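Long-range contacts in binary enterotoxin of Clostridium perfringens component a (Clostridium perfringens, PDB 5H04), which serves as the ADP-ribosylating component of a binary enterotoxin, binding NAD and probably transferring its ADP-ribose part to a host protein, as related toxins do: residues Tyr296-Pro301 with Ser345-Ala350; Ile339-Leu344 with Tyr381-Asp386; Arg354-Arg359 with Leu412-Thr417. All coordinates share one frame; numbering follows the deposited sequence.

Interaction 1. Residues Tyr296-Pro301 with Ser345-Ala350; sequences YRRMGP and SNNISA. With NAI (1,4-dihydronicotinamide adenine dinucleotide), chain B.
Arg298 lays its guanidinium flat over the side-chain amide of Asn347; the two planes are 4° apart, and Arg298 NH1 stands 3.3 Å from Asn347 CG. The overlap is a stack, and hydrogen bonding is left to the rim of the guanidinium. There Arg298 NH2 donates to Ser345 O at 2.9 Å, with the acceptor in the guanidinium plane, and also meets Phe59 O. A water accepts from Arg298 NE and donates to Asn346 O. The bend of the arginine chain at chi2 (-54°) brings the flat group over Asn347, and stacking and edge bonds together fix its rotation. Nearby, Ser345 CB forms a CH-pi contact over one face of the Tyr296 ring, 3.8 Å from its centroid, while Tyr296 OH is held by Asn213. The backbone of Arg298 serves the dinucleotide: Arg298 N donates to NAI O7N at 2.7 Å, and Arg298 O accepts from NAI N7N at 3.0 Å. Arg297, its chain extended, sends NH1 to the phosphate oxygen NAI O1N at 2.9 Å and pairs through NE with Glu303. A strand that grips the carboxamide with both its N-H and its C=O is characteristic of the nicotinamide pocket of ADP-ribosyltransferases.

Interaction 2. Residues Ile339-Leu344 with Tyr381-Asp386; sequences ISTTVL and YEVLID. With NAI (1,4-dihydronicotinamide adenine dinucleotide), chain B.
Glu382 and Thr342 form a non-hydrogen-bonded antiparallel pair, and the glutamate can be followed outward from there to the bound dinucleotide. Glu382 CB lies 3.6 Å from Thr341 O. Next, Glu382 CG, set anti to the carbonyl carbon (chi1 -58°), packs against the nicotinamide ring, 3.5 Å from NAI C6N. Glu382 CD comes closer still, 3.2 Å from NAI C6N. At the tip, Glu382 OE1 accepts a hydrogen bond from the ribose hydroxyl NAI O2D, its 2.5 Å length so short as to be doubtful in detail. A water donates both to this OE1 and to Thr341 O, linking the carboxyl group to the opposing strand, and Ser340 OG lies 2.7 Å from the same NAI O2D. Beneath this polar cluster the hydrogen-bonded pairs Ile339-Ile385 and Thr341-Val383 join the strands. Val383 O accepts two hydrogen bonds: Thr341 N reaches it at 3.0 Å and Thr341 OG1 at 2.6 Å. The hydroxyl is placed for this by standing between its backbone N and carbonyl carbon (chi1 73°). At the end of strand 339-342, Thr342 OG1, which also bonds Glu380 O, accepts from Leu344 N in an ST turn, and Leu344 CD1 sits over one face of the Tyr381 ring, 3.7 Å from its centroid. Glu380 and Glu382 match the Glu-X-Glu signature of this toxin family, whose second glutamate bonds the ribose. A carboxylate at the ribose hydroxyl and beside the nicotinamide ring is consistent with stabilising positive charge on the ribose as nicotinamide leaves.

Interaction 3. Residues Arg354-Arg359 with Leu412-Thr417; sequences RKLILR and LIIDAT. With NAI (1,4-dihydronicotinamide adenine dinucleotide), chain B.
Leu356 and Ile414 mark the tight side of this parallel strand pair, with Leu356 CD2 3.8 Å from Ile414 CD1. Phe324 closes over both, and Leu358 CD1 extends the apolar row to Ala416 CB. Between the strands five backbone hydrogen bonds run in sequence, among them Ile414 N to Ile357 O at 2.7 Å. The other face, apolar at Ile357 and Ile413, turns polar and looser at its Arg359-Asp415 end. There Arg359 holds Asp415 side-on in a salt bridge, Arg359 NE meeting Asp415 OD1 at 2.8 Å and Arg359 NH2 meeting Asp415 OD2 at 3.0 Å. A bend at chi3 (67°) turns the guanidinium to the aspartate, Ile413 CG2 lies over one of its faces, and a second salt bridge runs to Asp136. Asp415 is partly exposed, and a water donates to Asp415 OD1 or Arg359 O. Ahead of the strand, Arg354 meets one NAI phosphate edge-on, NH1 donating to NAI O1N and NH2 to NAI O2N. Strand 356-362 thus runs between 293-299 and 409-418, strand 390-401 flanks the latter, and helix 318-328 packs on the leucine face.

In the fold
Interaction 1 opens first, at 296-301, and closes at 345-350 after a loop that carries helix 318-328 and strand 339-342. Interaction 2 begins inside that loop, at 339-344, and ends beyond it at 381-386, so the two cross. Interaction 3 starts at 354-359, after interaction 1 has closed, and ends at 412-417; it therefore crosses interaction 2 and follows interaction 1 in series. Probable backbone hydrogen bonds, Tyr296 N to Thr342 O and Met299 N to Leu356 O, join strand 293-299 to strand 339-342 of interaction 2 and to strand 356-362 of interaction 3. The three-stranded sheet of interaction 2 and the five-stranded sheet of interaction 3 are thereby tied together around one dinucleotide, which all three touch.

Interaction 1. Residues Tyr296-Pro301 with Ser345-Ala350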
loop_
_atom_site.group_PDB
_atom_site.type_symbol
_atom_site.label_atom_id
_atom_site.label_comp_id
_atom_site.label_asym_id
_atom_site.label_seq_id
_atom_site.Cartn_x
_atom_site.Cartn_y
_atom_site.Cartn_z
ATOM N N TYR A 296 -3.396 2.326 -8.987
ATOM C CA TYR A 296 -2.234 1.546 -9.399
ATOM C C TYR A 296 -1.802 1.891 -10.816
ATOM O O TYR A 296 -2.610 2.327 -11.648
ATOM C CB TYR A 296 -2.516 0.041 -9.320
ATOM C CG TYR A 296 -2.873 -0.420 -7.939
ATOM C CD1 TYR A 296 -4.184 -0.370 -7.492
ATOM C CD2 TYR A 296 -1.903 -0.918 -7.082
ATOM C CE1 TYR A 296 -4.524 -0.789 -6.214
ATOM C CE2 TYR A 296 -2.226 -1.340 -5.787
ATOM C CZ TYR A 296 -3.540 -1.283 -5.370
ATOM O OH TYR A 296 -3.868 -1.702 -4.108
ATOM N N ARG A 297 -0.520 1.666 -11.102
ATOM C CA ARG A 297 -0.042 1.858 -12.467
ATOM C C ARG A 297 1.107 0.902 -12.747
ATOM O O ARG A 297 2.051 0.813 -11.956
ATOM C CB ARG A 297 0.401 3.314 -12.714
ATOM C CG ARG A 297 1.001 3.521 -14.104
ATOM C CD ARG A 297 1.374 4.995 -14.402
ATOM N NE ARG A 297 2.241 5.054 -15.574
ATOM C CZ ARG A 297 1.808 4.876 -16.824
ATOM N NH1 ARG A 297 0.521 4.652 -17.055
ATOM N NH2 ARG A 297 2.656 4.912 -17.844
ATOM N N ARG A 298 1.016 0.170 -13.862
ATOM C CA ARG A 298 2.153 -0.597 -14.352
ATOM C C ARG A 298 3.046 0.360 -15.129
ATOM O O ARG A 298 2.653 0.866 -16.187
ATOM C CB ARG A 298 1.683 -1.772 -15.209
ATOM C CG ARG A 298 0.832 -2.759 -14.418
ATOM C CD ARG A 298 1.568 -3.212 -13.158
ATOM N NE ARG A 298 0.680 -3.922 -12.240
ATOM C CZ ARG A 298 0.870 -5.163 -11.814
ATOM N NH1 ARG A 298 1.928 -5.856 -12.217
ATOM N NH2 ARG A 298 -0.001 -5.714 -10.977
ATOM N N MET A 299 4.223 0.649 -14.583
ATOM C CA MET A 299 5.072 1.715 -15.089
ATOM C C MET A 299 6.162 1.138 -15.981
ATOM O O MET A 299 6.714 0.069 -15.700
ATOM C CB MET A 299 5.710 2.509 -13.940
ATOM C CG MET A 299 4.697 3.200 -13.019
ATOM S SD MET A 299 5.476 3.987 -11.595
ATOM C CE MET A 299 5.897 5.582 -12.270
ATOM N N GLY A 300 6.474 1.860 -17.049
ATOM C CA GLY A 300 7.595 1.509 -17.889
ATOM C C GLY A 300 8.881 2.070 -17.315
ATOM O O GLY A 300 8.863 2.986 -16.488
ATOM N N PRO A 301 10.025 1.544 -17.755
ATOM C CA PRO A 301 11.301 1.972 -17.154
ATOM C C PRO A 301 11.682 3.410 -17.447
ATOM O O PRO A 301 12.459 3.995 -16.681
ATOM C CB PRO A 301 12.313 0.992 -17.766
ATOM C CG PRO A 301 11.693 0.603 -19.066
ATOM C CD PRO A 301 10.223 0.491 -18.765
ATOM N N SER A 345 -5.490 -3.732 -8.480
ATOM C CA SER A 345 -4.085 -4.118 -8.401
ATOM C C SER A 345 -3.699 -5.207 -9.394
ATOM O O SER A 345 -2.505 -5.479 -9.529
ATOM C CB SER A 345 -3.742 -4.586 -6.983
ATOM O OG SER A 345 -4.606 -5.633 -6.568
ATOM N N ASN A 346 -4.665 -5.835 -10.080
ATOM C CA ASN A 346 -4.366 -6.920 -11.013
ATOM C C ASN A 346 -3.339 -6.476 -12.047
ATOM O O ASN A 346 -3.363 -5.334 -12.507
ATOM C CB ASN A 346 -5.641 -7.379 -11.739
ATOM C CG ASN A 346 -6.823 -7.629 -10.801
ATOM O OD1 ASN A 346 -6.994 -6.958 -9.782
ATOM N ND2 ASN A 346 -7.672 -8.581 -11.178
ATOM N N ASN A 347 -2.436 -7.384 -12.422
ATOM C CA ASN A 347 -1.583 -7.123 -13.573
ATOM C C ASN A 347 -2.439 -7.101 -14.846
ATOM O O ASN A 347 -3.554 -7.632 -14.879
ATOM C CB ASN A 347 -0.468 -8.173 -13.666
ATOM C CG ASN A 347 0.641 -7.767 -14.619
ATOM O OD1 ASN A 347 0.619 -6.673 -15.180
ATOM N ND2 ASN A 347 1.632 -8.648 -14.798
ATOM N N ILE A 348 -1.920 -6.446 -15.888
ATOM C CA ILE A 348 -2.649 -6.197 -17.134
ATOM C C ILE A 348 -1.891 -6.840 -18.295
ATOM O O ILE A 348 -0.693 -6.600 -18.461
ATOM C CB ILE A 348 -2.829 -4.685 -17.378
ATOM C CG1 ILE A 348 -3.717 -4.063 -16.292
ATOM C CG2 ILE A 348 -3.379 -4.425 -18.782
ATOM C CD1 ILE A 348 -3.744 -2.547 -16.308
ATOM N N SER A 349 -2.600 -7.600 -19.141
ATOM C CA SER A 349 -1.916 -8.402 -20.156
ATOM C C SER A 349 -1.045 -7.558 -21.079
ATOM O O SER A 349 0.075 -7.959 -21.417
ATOM C CB SER A 349 -2.936 -9.198 -20.974
ATOM O OG SER A 349 -3.699 -10.044 -20.117
ATOM N N ALA A 350 -1.532 -6.395 -21.507
ATOM C CA ALA A 350 -0.714 -5.560 -22.380
ATOM C C ALA A 350 0.540 -5.051 -21.682
ATOM O O ALA A 350 1.506 -4.685 -22.355
ATOM C CB ALA A 350 -1.530 -4.380 -22.900
HETATM P PA NAI B . 1.541 5.984 -21.248
HETATM O O1A NAI B . 1.440 7.157 -22.272
HETATM O O2A NAI B . 1.483 6.485 -19.795
HETATM O O5B NAI B . 2.945 5.190 -21.425
HETATM C C5B NAI B . 3.373 4.653 -22.665
HETATM C C4B NAI B . 4.933 4.620 -22.610
HETATM O O4B NAI B . 5.444 6.050 -22.262
HETATM C C3B NAI B . 5.350 3.851 -21.682
HETATM O O3B NAI B . 6.563 3.154 -22.074
HETATM C C2B NAI B . 5.740 4.824 -20.406
HETATM O O2B NAI B . 6.713 4.132 -19.572
HETATM C C1B NAI B . 6.180 5.908 -20.909
HETATM N N9A NAI B . 5.796 7.067 -20.090
HETATM C C8A NAI B . 4.550 7.447 -19.713
HETATM N N7A NAI B . 4.698 8.581 -18.949
HETATM C C5A NAI B . 6.041 8.879 -18.874
HETATM C C6A NAI B . 6.712 9.898 -18.239
HETATM N N6A NAI B . 6.305 10.999 -17.440
HETATM N N1A NAI B . 8.063 9.960 -18.318
HETATM C C2A NAI B . 8.752 9.013 -19.022
HETATM N N3A NAI B . 8.086 7.998 -19.670
HETATM C C4A NAI B . 6.734 7.941 -19.588
HETATM O O3 NAI B . 0.379 4.920 -21.526
HETATM P PN NAI B . 0.335 3.395 -21.027
HETATM O O1N NAI B . 0.740 3.231 -19.617
HETATM O O2N NAI B . 1.231 2.475 -21.879
HETATM O O5D NAI B . -1.212 2.987 -21.138
HETATM C C5D NAI B . -1.790 2.813 -22.378
HETATM C C4D NAI B . -3.227 2.648 -22.231
HETATM O O4D NAI B . -3.503 1.749 -21.288
HETATM C C3D NAI B . -3.948 4.073 -21.781
HETATM O O3D NAI B . -5.282 4.139 -22.476
HETATM C C2D NAI B . -4.079 3.991 -20.554
HETATM O O2D NAI B . -5.171 4.843 -20.019
HETATM C C1D NAI B . -4.396 2.421 -20.311
HETATM N N1N NAI B . -4.138 2.023 -19.081
HETATM C C2N NAI B . -2.809 2.049 -18.532
HETATM C C3N NAI B . -2.560 1.513 -17.124
HETATM C C7N NAI B . -1.192 1.196 -16.636
HETATM O O7N NAI B . -1.095 0.598 -15.546
HETATM N N7N NAI B . -0.051 1.551 -17.371
HETATM C C4N NAI B . -3.726 1.322 -16.152
HETATM C C5N NAI B . -5.006 0.948 -16.892
HETATM C C6N NAI B . -5.230 1.525 -18.284
HETATM O O HOH W 1 3.532 -5.803 -14.569
HETATM O O HOH W 2 -2.220 -2.889 -11.579
#

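Interaction 2. Residues Ile339-Leu344 with Tyr381-Asp386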
loop_
_atom_site.group_PDB
_atom_site.type_symbol
_atom_site.label_atom_id
_atom_site.label_comp_id
_atom_site.label_asym_id
_atom_site.label_seq_id
_atom_site.Cartn_x
_atom_site.Cartn_y
_atom_site.Cartn_z
ATOM N N ILE A 339 -1.470 10.910 -16.038
ATOM C CA ILE A 339 -1.151 9.639 -15.393
ATOM C C ILE A 339 -2.335 8.698 -15.553
ATOM O O ILE A 339 -3.376 8.876 -14.899
ATOM C CB ILE A 339 -0.808 9.798 -13.911
ATOM C CG1 ILE A 339 0.141 10.992 -13.700
ATOM C CG2 ILE A 339 -0.200 8.484 -13.405
ATOM C CD1 ILE A 339 0.521 11.230 -12.232
ATOM N N SER A 340 -2.162 7.666 -16.381
ATOM C CA SER A 340 -3.148 6.591 -16.474
ATOM C C SER A 340 -2.930 5.593 -15.335
ATOM O O SER A 340 -1.876 4.949 -15.262
ATOM C CB SER A 340 -3.055 5.884 -17.826
ATOM O OG SER A 340 -3.598 6.698 -18.863
ATOM N N THR A 341 -3.920 5.470 -14.450
ATOM C CA THR A 341 -3.896 4.526 -13.338
ATOM C C THR A 341 -5.156 3.671 -13.392
ATOM O O THR A 341 -6.067 3.912 -14.185
ATOM C CB THR A 341 -3.804 5.226 -11.968
ATOM O OG1 THR A 341 -5.070 5.833 -11.654
ATOM C CG2 THR A 341 -2.717 6.288 -11.969
ATOM N N THR A 342 -5.195 2.648 -12.544
ATOM C CA THR A 342 -6.360 1.788 -12.420
ATOM C C THR A 342 -6.602 1.552 -10.941
ATOM O O THR A 342 -5.653 1.466 -10.153
ATOM C CB THR A 342 -6.178 0.451 -13.169
ATOM O OG1 THR A 342 -7.262 -0.435 -12.847
ATOM C CG2 THR A 342 -4.890 -0.211 -12.756
ATOM N N VAL A 343 -7.880 1.450 -10.557
ATOM C CA VAL A 343 -8.169 1.202 -9.142
ATOM C C VAL A 343 -7.951 -0.247 -8.732
ATOM O O VAL A 343 -8.028 -0.553 -7.534
ATOM C CB VAL A 343 -9.601 1.641 -8.782
ATOM C CG1 VAL A 343 -9.755 3.143 -8.992
ATOM C CG2 VAL A 343 -10.622 0.891 -9.612
ATOM N N LEU A 344 -7.668 -1.146 -9.681
ATOM C CA LEU A 344 -7.410 -2.550 -9.385
ATOM C C LEU A 344 -5.913 -2.822 -9.365
ATOM O O LEU A 344 -5.164 -2.255 -10.165
ATOM C CB LEU A 344 -8.060 -3.466 -10.423
ATOM C CG LEU A 344 -9.568 -3.296 -10.585
ATOM C CD1 LEU A 344 -10.070 -4.267 -11.638
ATOM C CD2 LEU A 344 -10.261 -3.521 -9.255
ATOM N N TYR A 381 -11.061 -0.108 -15.635
ATOM C CA TYR A 381 -11.249 0.457 -14.291
ATOM C C TYR A 381 -10.274 1.606 -14.026
ATOM O O TYR A 381 -9.561 1.631 -13.020
ATOM C CB TYR A 381 -11.105 -0.637 -13.223
ATOM C CG TYR A 381 -11.972 -1.848 -13.479
ATOM C CD1 TYR A 381 -11.545 -2.872 -14.316
ATOM C CD2 TYR A 381 -13.222 -1.961 -12.885
ATOM C CE1 TYR A 381 -12.338 -3.968 -14.560
ATOM C CE2 TYR A 381 -14.022 -3.055 -13.126
ATOM C CZ TYR A 381 -13.575 -4.052 -13.965
ATOM O OH TYR A 381 -14.370 -5.147 -14.207
ATOM N N GLU A 382 -10.245 2.567 -14.940
ATOM C CA GLU A 382 -9.166 3.542 -15.010
ATOM C C GLU A 382 -9.509 4.834 -14.284
ATOM O O GLU A 382 -10.620 5.366 -14.408
ATOM C CB GLU A 382 -8.820 3.884 -16.459
ATOM C CG GLU A 382 -8.417 2.705 -17.323
ATOM C CD GLU A 382 -7.950 3.159 -18.699
ATOM O OE1 GLU A 382 -7.180 4.147 -18.780
ATOM O OE2 GLU A 382 -8.375 2.536 -19.696
ATOM N N VAL A 383 -8.523 5.353 -13.565
ATOM C CA VAL A 383 -8.546 6.723 -13.057
ATOM C C VAL A 383 -7.429 7.499 -13.743
ATOM O O VAL A 383 -6.247 7.172 -13.593
ATOM C CB VAL A 383 -8.399 6.763 -11.536
ATOM C CG1 VAL A 383 -8.110 8.194 -11.093
ATOM C CG2 VAL A 383 -9.672 6.245 -10.878
ATOM N N LEU A 384 -7.808 8.507 -14.518
ATOM C CA LEU A 384 -6.871 9.346 -15.249
ATOM C C LEU A 384 -6.596 10.598 -14.429
ATOM O O LEU A 384 -7.538 11.304 -14.046
ATOM C CB LEU A 384 -7.461 9.742 -16.605
ATOM C CG LEU A 384 -6.591 10.549 -17.561
ATOM C CD1 LEU A 384 -5.316 9.778 -17.854
ATOM C CD2 LEU A 384 -7.370 10.832 -18.855
ATOM N N ILE A 385 -5.317 10.900 -14.212
ATOM C CA ILE A 385 -4.907 12.020 -13.362
ATOM C C ILE A 385 -4.356 13.139 -14.242
ATOM O O ILE A 385 -3.642 12.878 -15.221
ATOM C CB ILE A 385 -3.868 11.572 -12.309
ATOM C CG1 ILE A 385 -4.402 10.383 -11.493
ATOM C CG2 ILE A 385 -3.547 12.740 -11.373
ATOM C CD1 ILE A 385 -3.345 9.725 -10.555
ATOM N N ASP A 386 -4.704 14.388 -13.898
ATOM C CA ASP A 386 -4.255 15.562 -14.645
ATOM C C ASP A 386 -2.729 15.631 -14.680
ATOM O O ASP A 386 -2.033 15.099 -13.807
ATOM C CB ASP A 386 -4.826 16.841 -13.998
ATOM C CG ASP A 386 -4.985 18.020 -14.977
ATOM O OD1 ASP A 386 -4.739 17.878 -16.197
ATOM O OD2 ASP A 386 -5.392 19.120 -14.505
HETATM P PA NAI B . 1.541 5.984 -21.248
HETATM O O1A NAI B . 1.440 7.157 -22.272
HETATM O O2A NAI B . 1.483 6.485 -19.795
HETATM O O5B NAI B . 2.945 5.190 -21.425
HETATM C C5B NAI B . 3.373 4.653 -22.665
HETATM C C4B NAI B . 4.933 4.620 -22.610
HETATM O O4B NAI B . 5.444 6.050 -22.262
HETATM C C3B NAI B . 5.350 3.851 -21.682
HETATM O O3B NAI B . 6.563 3.154 -22.074
HETATM C C2B NAI B . 5.740 4.824 -20.406
HETATM O O2B NAI B . 6.713 4.132 -19.572
HETATM C C1B NAI B . 6.180 5.908 -20.909
HETATM N N9A NAI B . 5.796 7.067 -20.090
HETATM C C8A NAI B . 4.550 7.447 -19.713
HETATM N N7A NAI B . 4.698 8.581 -18.949
HETATM C C5A NAI B . 6.041 8.879 -18.874
HETATM C C6A NAI B . 6.712 9.898 -18.239
HETATM N N6A NAI B . 6.305 10.999 -17.440
HETATM N N1A NAI B . 8.063 9.960 -18.318
HETATM C C2A NAI B . 8.752 9.013 -19.022
HETATM N N3A NAI B . 8.086 7.998 -19.670
HETATM C C4A NAI B . 6.734 7.941 -19.588
HETATM O O3 NAI B . 0.379 4.920 -21.526
HETATM P PN NAI B . 0.335 3.395 -21.027
HETATM O O1N NAI B . 0.740 3.231 -19.617
HETATM O O2N NAI B . 1.231 2.475 -21.879
HETATM O O5D NAI B . -1.212 2.987 -21.138
HETATM C C5D NAI B . -1.790 2.813 -22.378
HETATM C C4D NAI B . -3.227 2.648 -22.231
HETATM O O4D NAI B . -3.503 1.749 -21.288
HETATM C C3D NAI B . -3.948 4.073 -21.781
HETATM O O3D NAI B . -5.282 4.139 -22.476
HETATM C C2D NAI B . -4.079 3.991 -20.554
HETATM O O2D NAI B . -5.171 4.843 -20.019
HETATM C C1D NAI B . -4.396 2.421 -20.311
HETATM N N1N NAI B . -4.138 2.023 -19.081
HETATM C C2N NAI B . -2.809 2.049 -18.532
HETATM C C3N NAI B . -2.560 1.513 -17.124
HETATM C C7N NAI B . -1.192 1.196 -16.636
HETATM O O7N NAI B . -1.095 0.598 -15.546
HETATM N N7N NAI B . -0.051 1.551 -17.371
HETATM C C4N NAI B . -3.726 1.322 -16.152
HETATM C C5N NAI B . -5.006 0.948 -16.892
HETATM C C6N NAI B . -5.230 1.525 -18.284
HETATM O O HOH W 3 -6.060 5.527 -16.771
#

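Interaction 3. Residues Arg354-Arg359 with Leu412-Thr417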
loop_
_atom_site.group_PDB
_atom_site.type_symbol
_atom_site.label_atom_id
_atom_site.label_comp_id
_atom_site.label_asym_id
_atom_site.label_seq_id
_atom_site.Cartn_x
_atom_site.Cartn_y
_atom_site.Cartn_z
ATOM N N ARG A 354 6.020 -5.227 -17.432
ATOM C CA ARG A 354 6.562 -4.060 -16.743
ATOM C C ARG A 354 6.896 -4.428 -15.304
ATOM O O ARG A 354 6.146 -5.148 -14.644
ATOM C CB ARG A 354 5.572 -2.890 -16.783
ATOM C CG ARG A 354 5.278 -2.412 -18.199
ATOM C CD ARG A 354 4.537 -1.104 -18.223
ATOM N NE ARG A 354 4.244 -0.712 -19.607
ATOM C CZ ARG A 354 3.463 0.303 -19.954
ATOM N NH1 ARG A 354 2.871 1.044 -19.023
ATOM N NH2 ARG A 354 3.262 0.569 -21.240
ATOM N N LYS A 355 8.048 -3.957 -14.826
ATOM C CA LYS A 355 8.584 -4.400 -13.543
ATOM C C LYS A 355 8.332 -3.422 -12.403
ATOM O O LYS A 355 8.743 -3.699 -11.275
ATOM C CB LYS A 355 10.090 -4.653 -13.649
ATOM C CG LYS A 355 10.492 -5.689 -14.690
ATOM C CD LYS A 355 12.000 -5.746 -14.795
ATOM C CE LYS A 355 12.438 -6.704 -15.889
ATOM N NZ LYS A 355 13.911 -6.611 -16.103
ATOM N N LEU A 356 7.666 -2.301 -12.663
ATOM C CA LEU A 356 7.491 -1.233 -11.686
ATOM C C LEU A 356 6.003 -1.022 -11.479
ATOM O O LEU A 356 5.284 -0.691 -12.431
ATOM C CB LEU A 356 8.177 0.046 -12.164
ATOM C CG LEU A 356 9.688 -0.136 -12.338
ATOM C CD1 LEU A 356 10.249 0.984 -13.182
ATOM C CD2 LEU A 356 10.405 -0.205 -10.977
ATOM N N ILE A 357 5.540 -1.254 -10.253
ATOM C CA ILE A 357 4.125 -1.221 -9.911
ATOM C C ILE A 357 3.914 -0.033 -8.978
ATOM O O ILE A 357 4.300 -0.078 -7.805
ATOM C CB ILE A 357 3.668 -2.532 -9.254
ATOM C CG1 ILE A 357 4.005 -3.739 -10.151
ATOM C CG2 ILE A 357 2.177 -2.478 -8.939
ATOM C CD1 ILE A 357 3.755 -5.105 -9.477
ATOM N N LEU A 358 3.296 1.024 -9.493
ATOM C CA LEU A 358 2.933 2.162 -8.657
ATOM C C LEU A 358 1.734 1.804 -7.791
ATOM O O LEU A 358 0.743 1.270 -8.289
ATOM C CB LEU A 358 2.598 3.367 -9.524
ATOM C CG LEU A 358 2.344 4.703 -8.806
ATOM C CD1 LEU A 358 3.638 5.250 -8.247
ATOM C CD2 LEU A 358 1.700 5.722 -9.751
ATOM N N ARG A 359 1.828 2.088 -6.492
ATOM C CA ARG A 359 0.707 1.973 -5.558
ATOM C C ARG A 359 0.541 3.374 -4.989
ATOM O O ARG A 359 1.279 3.761 -4.082
ATOM C CB ARG A 359 0.965 0.939 -4.450
ATOM C CG ARG A 359 -0.200 0.827 -3.460
ATOM C CD ARG A 359 -0.247 -0.518 -2.736
ATOM N NE ARG A 359 0.893 -0.705 -1.843
ATOM C CZ ARG A 359 1.111 -1.832 -1.184
ATOM N NH1 ARG A 359 0.267 -2.848 -1.328
ATOM N NH2 ARG A 359 2.173 -1.948 -0.402
ATOM N N LEU A 412 9.044 -4.268 -8.478
ATOM C CA LEU A 412 9.093 -3.324 -7.365
ATOM C C LEU A 412 7.739 -2.645 -7.183
ATOM O O LEU A 412 7.238 -1.987 -8.100
ATOM C CB LEU A 412 10.189 -2.278 -7.575
ATOM C CG LEU A 412 11.605 -2.805 -7.832
ATOM C CD1 LEU A 412 12.603 -1.666 -7.976
ATOM C CD2 LEU A 412 12.038 -3.780 -6.742
ATOM N N ILE A 413 7.163 -2.802 -5.994
ATOM C CA ILE A 413 5.973 -2.063 -5.586
ATOM C C ILE A 413 6.440 -0.706 -5.073
ATOM O O ILE A 413 7.132 -0.619 -4.060
ATOM C CB ILE A 413 5.183 -2.813 -4.510
ATOM C CG1 ILE A 413 4.745 -4.178 -5.019
ATOM C CG2 ILE A 413 3.963 -1.984 -4.062
ATOM C CD1 ILE A 413 4.526 -5.173 -3.912
ATOM N N ILE A 414 6.086 0.356 -5.782
ATOM C CA ILE A 414 6.530 1.703 -5.447
ATOM C C ILE A 414 5.354 2.401 -4.773
ATOM O O ILE A 414 4.437 2.873 -5.442
ATOM C CB ILE A 414 7.014 2.448 -6.693
ATOM C CG1 ILE A 414 8.193 1.695 -7.320
ATOM C CG2 ILE A 414 7.392 3.881 -6.382
ATOM C CD1 ILE A 414 8.546 2.191 -8.698
ATOM N N ASP A 415 5.368 2.450 -3.440
ATOM C CA ASP A 415 4.353 3.197 -2.705
ATOM C C ASP A 415 4.655 4.684 -2.792
ATOM O O ASP A 415 5.775 5.120 -2.497
ATOM C CB ASP A 415 4.308 2.752 -1.239
ATOM C CG ASP A 415 3.427 1.530 -1.030
ATOM O OD1 ASP A 415 2.177 1.673 -0.957
ATOM O OD2 ASP A 415 3.980 0.423 -0.961
ATOM N N ALA A 416 3.664 5.463 -3.217
ATOM C CA ALA A 416 3.879 6.883 -3.430
ATOM C C ALA A 416 2.634 7.662 -3.039
ATOM O O ALA A 416 1.536 7.109 -2.945
ATOM C CB ALA A 416 4.248 7.181 -4.883
ATOM N N THR A 417 2.827 8.963 -2.814
ATOM C CA THR A 417 1.749 9.907 -2.536
ATOM C C THR A 417 1.731 10.974 -3.628
ATOM O O THR A 417 2.782 11.523 -3.978
ATOM C CB THR A 417 1.943 10.554 -1.143
ATOM O OG1 THR A 417 1.972 9.533 -0.135
ATOM C CG2 THR A 417 0.820 11.554 -0.838
HETATM P PA NAI B . 1.541 5.984 -21.248
HETATM O O1A NAI B . 1.440 7.157 -22.272
HETATM O O2A NAI B . 1.483 6.485 -19.795
HETATM O O5B NAI B . 2.945 5.190 -21.425
HETATM C C5B NAI B . 3.373 4.653 -22.665
HETATM C C4B NAI B . 4.933 4.620 -22.610
HETATM O O4B NAI B . 5.444 6.050 -22.262
HETATM C C3B NAI B . 5.350 3.851 -21.682
HETATM O O3B NAI B . 6.563 3.154 -22.074
HETATM C C2B NAI B . 5.740 4.824 -20.406
HETATM O O2B NAI B . 6.713 4.132 -19.572
HETATM C C1B NAI B . 6.180 5.908 -20.909
HETATM N N9A NAI B . 5.796 7.067 -20.090
HETATM C C8A NAI B . 4.550 7.447 -19.713
HETATM N N7A NAI B . 4.698 8.581 -18.949
HETATM C C5A NAI B . 6.041 8.879 -18.874
HETATM C C6A NAI B . 6.712 9.898 -18.239
HETATM N N6A NAI B . 6.305 10.999 -17.440
HETATM N N1A NAI B . 8.063 9.960 -18.318
HETATM C C2A NAI B . 8.752 9.013 -19.022
HETATM N N3A NAI B . 8.086 7.998 -19.670
HETATM C C4A NAI B . 6.734 7.941 -19.588
HETATM O O3 NAI B . 0.379 4.920 -21.526
HETATM P PN NAI B . 0.335 3.395 -21.027
HETATM O O1N NAI B . 0.740 3.231 -19.617
HETATM O O2N NAI B . 1.231 2.475 -21.879
HETATM O O5D NAI B . -1.212 2.987 -21.138
HETATM C C5D NAI B . -1.790 2.813 -22.378
HETATM C C4D NAI B . -3.227 2.648 -22.231
HETATM O O4D NAI B . -3.503 1.749 -21.288
HETATM C C3D NAI B . -3.948 4.073 -21.781
HETATM O O3D NAI B . -5.282 4.139 -22.476
HETATM C C2D NAI B . -4.079 3.991 -20.554
HETATM O O2D NAI B . -5.171 4.843 -20.019
HETATM C C1D NAI B . -4.396 2.421 -20.311
HETATM N N1N NAI B . -4.138 2.023 -19.081
HETATM C C2N NAI B . -2.809 2.049 -18.532
HETATM C C3N NAI B . -2.560 1.513 -17.124
HETATM C C7N NAI B . -1.192 1.196 -16.636
HETATM O O7N NAI B . -1.095 0.598 -15.546
HETATM N N7N NAI B . -0.051 1.551 -17.371
HETATM C C4N NAI B . -3.726 1.322 -16.152
HETATM C C5N NAI B . -5.006 0.948 -16.892
HETATM C C6N NAI B . -5.230 1.525 -18.284
HETATM O O HOH W 4 0.724 4.110 -1.364
#